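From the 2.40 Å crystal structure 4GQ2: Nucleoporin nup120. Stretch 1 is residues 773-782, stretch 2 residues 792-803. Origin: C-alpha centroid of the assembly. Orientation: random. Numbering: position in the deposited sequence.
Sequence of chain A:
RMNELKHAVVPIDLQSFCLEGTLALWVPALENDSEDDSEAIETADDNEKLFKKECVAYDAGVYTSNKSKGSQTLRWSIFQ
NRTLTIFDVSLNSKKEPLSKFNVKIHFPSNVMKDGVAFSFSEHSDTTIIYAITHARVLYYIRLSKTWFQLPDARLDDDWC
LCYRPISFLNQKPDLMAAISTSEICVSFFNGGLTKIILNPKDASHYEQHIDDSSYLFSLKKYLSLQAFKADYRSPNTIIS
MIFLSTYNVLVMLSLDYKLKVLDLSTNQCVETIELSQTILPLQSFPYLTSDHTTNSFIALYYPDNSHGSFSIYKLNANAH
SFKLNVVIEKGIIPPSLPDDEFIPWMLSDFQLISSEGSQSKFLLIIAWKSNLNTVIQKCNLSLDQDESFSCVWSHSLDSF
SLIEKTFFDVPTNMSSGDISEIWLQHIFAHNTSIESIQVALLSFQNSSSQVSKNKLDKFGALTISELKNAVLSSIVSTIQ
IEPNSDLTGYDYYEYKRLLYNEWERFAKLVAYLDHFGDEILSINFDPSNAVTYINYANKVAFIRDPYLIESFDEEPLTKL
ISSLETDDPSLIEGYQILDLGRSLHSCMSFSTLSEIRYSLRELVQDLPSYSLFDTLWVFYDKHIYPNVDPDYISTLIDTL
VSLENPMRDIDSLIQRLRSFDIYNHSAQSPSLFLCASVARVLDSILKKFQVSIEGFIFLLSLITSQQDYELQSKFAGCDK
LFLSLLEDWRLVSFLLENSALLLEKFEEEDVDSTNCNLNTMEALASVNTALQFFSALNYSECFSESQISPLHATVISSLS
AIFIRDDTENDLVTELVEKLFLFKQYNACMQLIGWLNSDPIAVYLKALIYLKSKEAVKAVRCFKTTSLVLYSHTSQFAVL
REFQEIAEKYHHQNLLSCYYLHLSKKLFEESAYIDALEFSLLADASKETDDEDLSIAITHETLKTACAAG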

# COMPACT_ATOMS: atom_id res chain seq x y z
N PHE A 773 5.51 8.89 -0.43
CA PHE A 773 5.62 10.00 -1.39
C PHE A 773 4.82 11.21 -0.87
O PHE A 773 5.34 12.33 -0.82
CB PHE A 773 5.09 9.52 -2.74
CG PHE A 773 5.26 10.50 -3.87
CD1 PHE A 773 4.33 11.51 -4.08
CD2 PHE A 773 6.31 10.36 -4.77
CE1 PHE A 773 4.45 12.38 -5.14
CE2 PHE A 773 6.44 11.24 -5.84
CZ PHE A 773 5.51 12.25 -6.03
N PHE A 774 3.57 10.99 -0.48
CA PHE A 774 2.76 12.03 0.16
C PHE A 774 3.48 12.60 1.39
O PHE A 774 3.50 13.82 1.60
CB PHE A 774 1.41 11.45 0.59
CG PHE A 774 0.55 12.42 1.37
CD1 PHE A 774 -0.11 13.47 0.72
CD2 PHE A 774 0.38 12.28 2.74
CE1 PHE A 774 -0.93 14.33 1.42
CE2 PHE A 774 -0.43 13.16 3.45
CZ PHE A 774 -1.08 14.19 2.79
N SER A 775 4.07 11.72 2.19
CA SER A 775 4.75 12.12 3.41
C SER A 775 5.89 13.08 3.08
O SER A 775 6.07 14.09 3.75
CB SER A 775 5.28 10.89 4.15
OG SER A 775 4.20 10.11 4.64
N ALA A 776 6.62 12.77 2.02
CA ALA A 776 7.75 13.59 1.59
C ALA A 776 7.31 14.99 1.15
O ALA A 776 8.00 15.97 1.43
CB ALA A 776 8.55 12.89 0.51
N LEU A 777 6.15 15.09 0.49
CA LEU A 777 5.63 16.39 0.03
C LEU A 777 5.23 17.32 1.18
O LEU A 777 5.15 18.53 1.01
CB LEU A 777 4.43 16.22 -0.91
CG LEU A 777 4.68 15.57 -2.27
CD1 LEU A 777 3.36 15.17 -2.93
CD2 LEU A 777 5.49 16.50 -3.17
N ASN A 778 4.94 16.73 2.34
CA ASN A 778 4.50 17.50 3.49
C ASN A 778 5.61 17.65 4.53
O ASN A 778 5.34 18.01 5.68
CB ASN A 778 3.27 16.85 4.11
CG ASN A 778 2.04 17.03 3.26
OD1 ASN A 778 1.40 18.08 3.29
ND2 ASN A 778 1.69 16.01 2.49
N TYR A 779 6.84 17.36 4.12
CA TYR A 779 7.99 17.38 5.01
C TYR A 779 8.09 18.73 5.72
O TYR A 779 8.00 19.78 5.09
CB TYR A 779 9.29 17.07 4.25
CG TYR A 779 10.52 17.11 5.13
CD1 TYR A 779 10.62 16.29 6.25
CD2 TYR A 779 11.57 17.98 4.84
CE1 TYR A 779 11.74 16.32 7.05
CE2 TYR A 779 12.70 18.02 5.65
CZ TYR A 779 12.78 17.19 6.75
OH TYR A 779 13.88 17.21 7.57
N SER A 780 8.25 18.68 7.03
CA SER A 780 8.16 19.89 7.83
C SER A 780 9.07 19.89 9.05
O SER A 780 9.45 18.84 9.57
CB SER A 780 6.71 20.12 8.28
OG SER A 780 5.89 20.42 7.16
N GLU A 781 9.42 21.10 9.49
CA GLU A 781 10.25 21.27 10.66
C GLU A 781 9.66 22.31 11.58
O GLU A 781 8.88 23.17 11.14
CB GLU A 781 11.66 21.67 10.26
CG GLU A 781 12.52 20.50 9.84
CD GLU A 781 13.90 20.94 9.39
OE1 GLU A 781 14.87 20.61 10.10
OE2 GLU A 781 13.99 21.61 8.34
N CYS A 782 10.01 22.22 12.86
CA CYS A 782 9.69 23.25 13.85
C CYS A 782 10.88 24.19 13.91
O CYS A 782 11.93 23.83 14.45
CB CYS A 782 9.41 22.62 15.22
SG CYS A 782 8.86 23.80 16.48
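Stretch 2 792-803: HATVISSLSAIF

Stretch 2 is helical throughout, from H792 to F803, and continues a helix that begins earlier in the chain. It packs against F774 and S775 of the 773-777 helix and against the chain that follows. The two helix axes cross almost at right angles, at 97°, and approach to 9.8 Å. Most of the contact on stretch 1 falls on the loop and short strand after the first helix. The CA atoms of S780 and T794 lie 4.8 Å apart, those of N778 and S798 5.6 Å. About 440 Å² is buried, both sides summed.

H792 makes no contact with stretch 1. A793 points toward it, and its CB lies 3.6 Å from S780 O. T794 follows with the largest covered area of any residue here. Its OG1 accepts a hydrogen bond from S780 N at 3.1 Å, with an N-H...O angle of 153°. Its methyl CG2 lies 3.5 Å from S775 O and 3.6 Å from N778 O. T794 OG1 is also 3.6 Å from Y779 CD1.

V795 points away, and I796 is out of reach. One turn on from A793, S797 points toward stretch 1 again. S797 OG donates to A793 O at 2.6 Å within its own helix, and lies 3.1 Å from S780 OG. S780 OG in turn donates to N778 O at 2.9 Å.

S798 OG donates to T794 O at 2.7 Å and sits 3.3 Å from N778 CB. S798 CB meets the F774 ring at CE2, 3.9 Å away. N778 ND2 donates a hydrogen bond to F774 O at 3.0 Å, linking the loop residue to the helix before it.

L799 points away, and S800 makes no contact. A801 CB reaches N778 OD1 at 3.7 Å. I802 closes the contact, with CG1 4.4 Å from F774 CZ. F803 is out of reach.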

# COMPACT_ATOMS: atom_id res chain seq x y z
N HIS A 792 7.35 14.43 14.20
CA HIS A 792 6.09 14.98 14.71
C HIS A 792 5.56 16.12 13.87
O HIS A 792 4.34 16.26 13.69
CB HIS A 792 6.25 15.42 16.17
CG HIS A 792 4.98 15.96 16.77
ND1 HIS A 792 4.04 15.17 17.31
CD2 HIS A 792 4.50 17.27 16.88
CE1 HIS A 792 3.01 15.92 17.75
NE2 HIS A 792 3.29 17.20 17.48
N ALA A 793 6.46 16.95 13.33
CA ALA A 793 6.03 18.10 12.54
C ALA A 793 5.44 17.68 11.20
O ALA A 793 4.45 18.25 10.75
CB ALA A 793 7.18 19.09 12.33
N THR A 794 6.05 16.67 10.57
CA THR A 794 5.56 16.18 9.28
C THR A 794 4.17 15.54 9.42
O THR A 794 3.25 15.86 8.67
CB THR A 794 6.58 15.26 8.60
OG1 THR A 794 7.82 15.97 8.49
CG2 THR A 794 6.13 14.83 7.21
N VAL A 795 4.03 14.67 10.41
CA VAL A 795 2.73 14.07 10.71
C VAL A 795 1.69 15.18 10.86
O VAL A 795 0.73 15.25 10.08
CB VAL A 795 2.78 13.19 11.97
CG1 VAL A 795 1.41 12.60 12.26
CG2 VAL A 795 3.82 12.09 11.81
N ILE A 796 1.90 16.05 11.85
CA ILE A 796 0.96 17.13 12.16
C ILE A 796 0.64 17.98 10.93
O ILE A 796 -0.52 18.27 10.66
CB ILE A 796 1.47 18.00 13.34
CG1 ILE A 796 1.18 17.31 14.68
CG2 ILE A 796 0.86 19.39 13.34
CD1 ILE A 796 -0.29 17.23 15.05
N SER A 797 1.67 18.34 10.16
CA SER A 797 1.47 19.11 8.93
C SER A 797 0.62 18.36 7.92
O SER A 797 -0.31 18.93 7.34
CB SER A 797 2.81 19.50 8.31
OG SER A 797 3.62 20.18 9.24
N SER A 798 0.93 17.07 7.73
CA SER A 798 0.17 16.19 6.82
C SER A 798 -1.29 16.12 7.23
O SER A 798 -2.17 16.25 6.38
CB SER A 798 0.76 14.78 6.81
OG SER A 798 2.12 14.81 6.42
N LEU A 799 -1.54 15.94 8.52
CA LEU A 799 -2.90 15.93 9.06
C LEU A 799 -3.61 17.26 8.81
O LEU A 799 -4.78 17.28 8.43
CB LEU A 799 -2.92 15.58 10.55
CG LEU A 799 -2.47 14.17 10.92
CD1 LEU A 799 -2.52 13.96 12.42
CD2 LEU A 799 -3.31 13.11 10.20
N SER A 800 -2.88 18.36 9.01
CA SER A 800 -3.41 19.69 8.75
C SER A 800 -3.84 19.83 7.29
O SER A 800 -4.95 20.29 7.01
CB SER A 800 -2.38 20.77 9.10
OG SER A 800 -2.92 22.07 8.90
N ALA A 801 -2.98 19.39 6.37
CA ALA A 801 -3.30 19.42 4.94
C ALA A 801 -4.54 18.61 4.59
O ALA A 801 -5.20 18.87 3.57
CB ALA A 801 -2.11 18.94 4.12
N ILE A 802 -4.86 17.62 5.42
CA ILE A 802 -6.01 16.76 5.18
C ILE A 802 -7.30 17.44 5.62
O ILE A 802 -8.30 17.38 4.92
CB ILE A 802 -5.88 15.39 5.89
CG1 ILE A 802 -4.70 14.59 5.32
CG2 ILE A 802 -7.17 14.58 5.78
CD1 ILE A 802 -4.20 13.47 6.22
N PHE A 803 -7.26 18.09 6.78
CA PHE A 803 -8.49 18.58 7.40
C PHE A 803 -8.78 20.08 7.31
O PHE A 803 -9.94 20.48 7.42
CB PHE A 803 -8.58 18.12 8.85
CG PHE A 803 -8.66 16.63 9.01
CD1 PHE A 803 -9.84 15.94 8.72
CD2 PHE A 803 -7.56 15.90 9.45
CE1 PHE A 803 -9.91 14.57 8.87
CE2 PHE A 803 -7.62 14.53 9.59
CZ PHE A 803 -8.80 13.86 9.31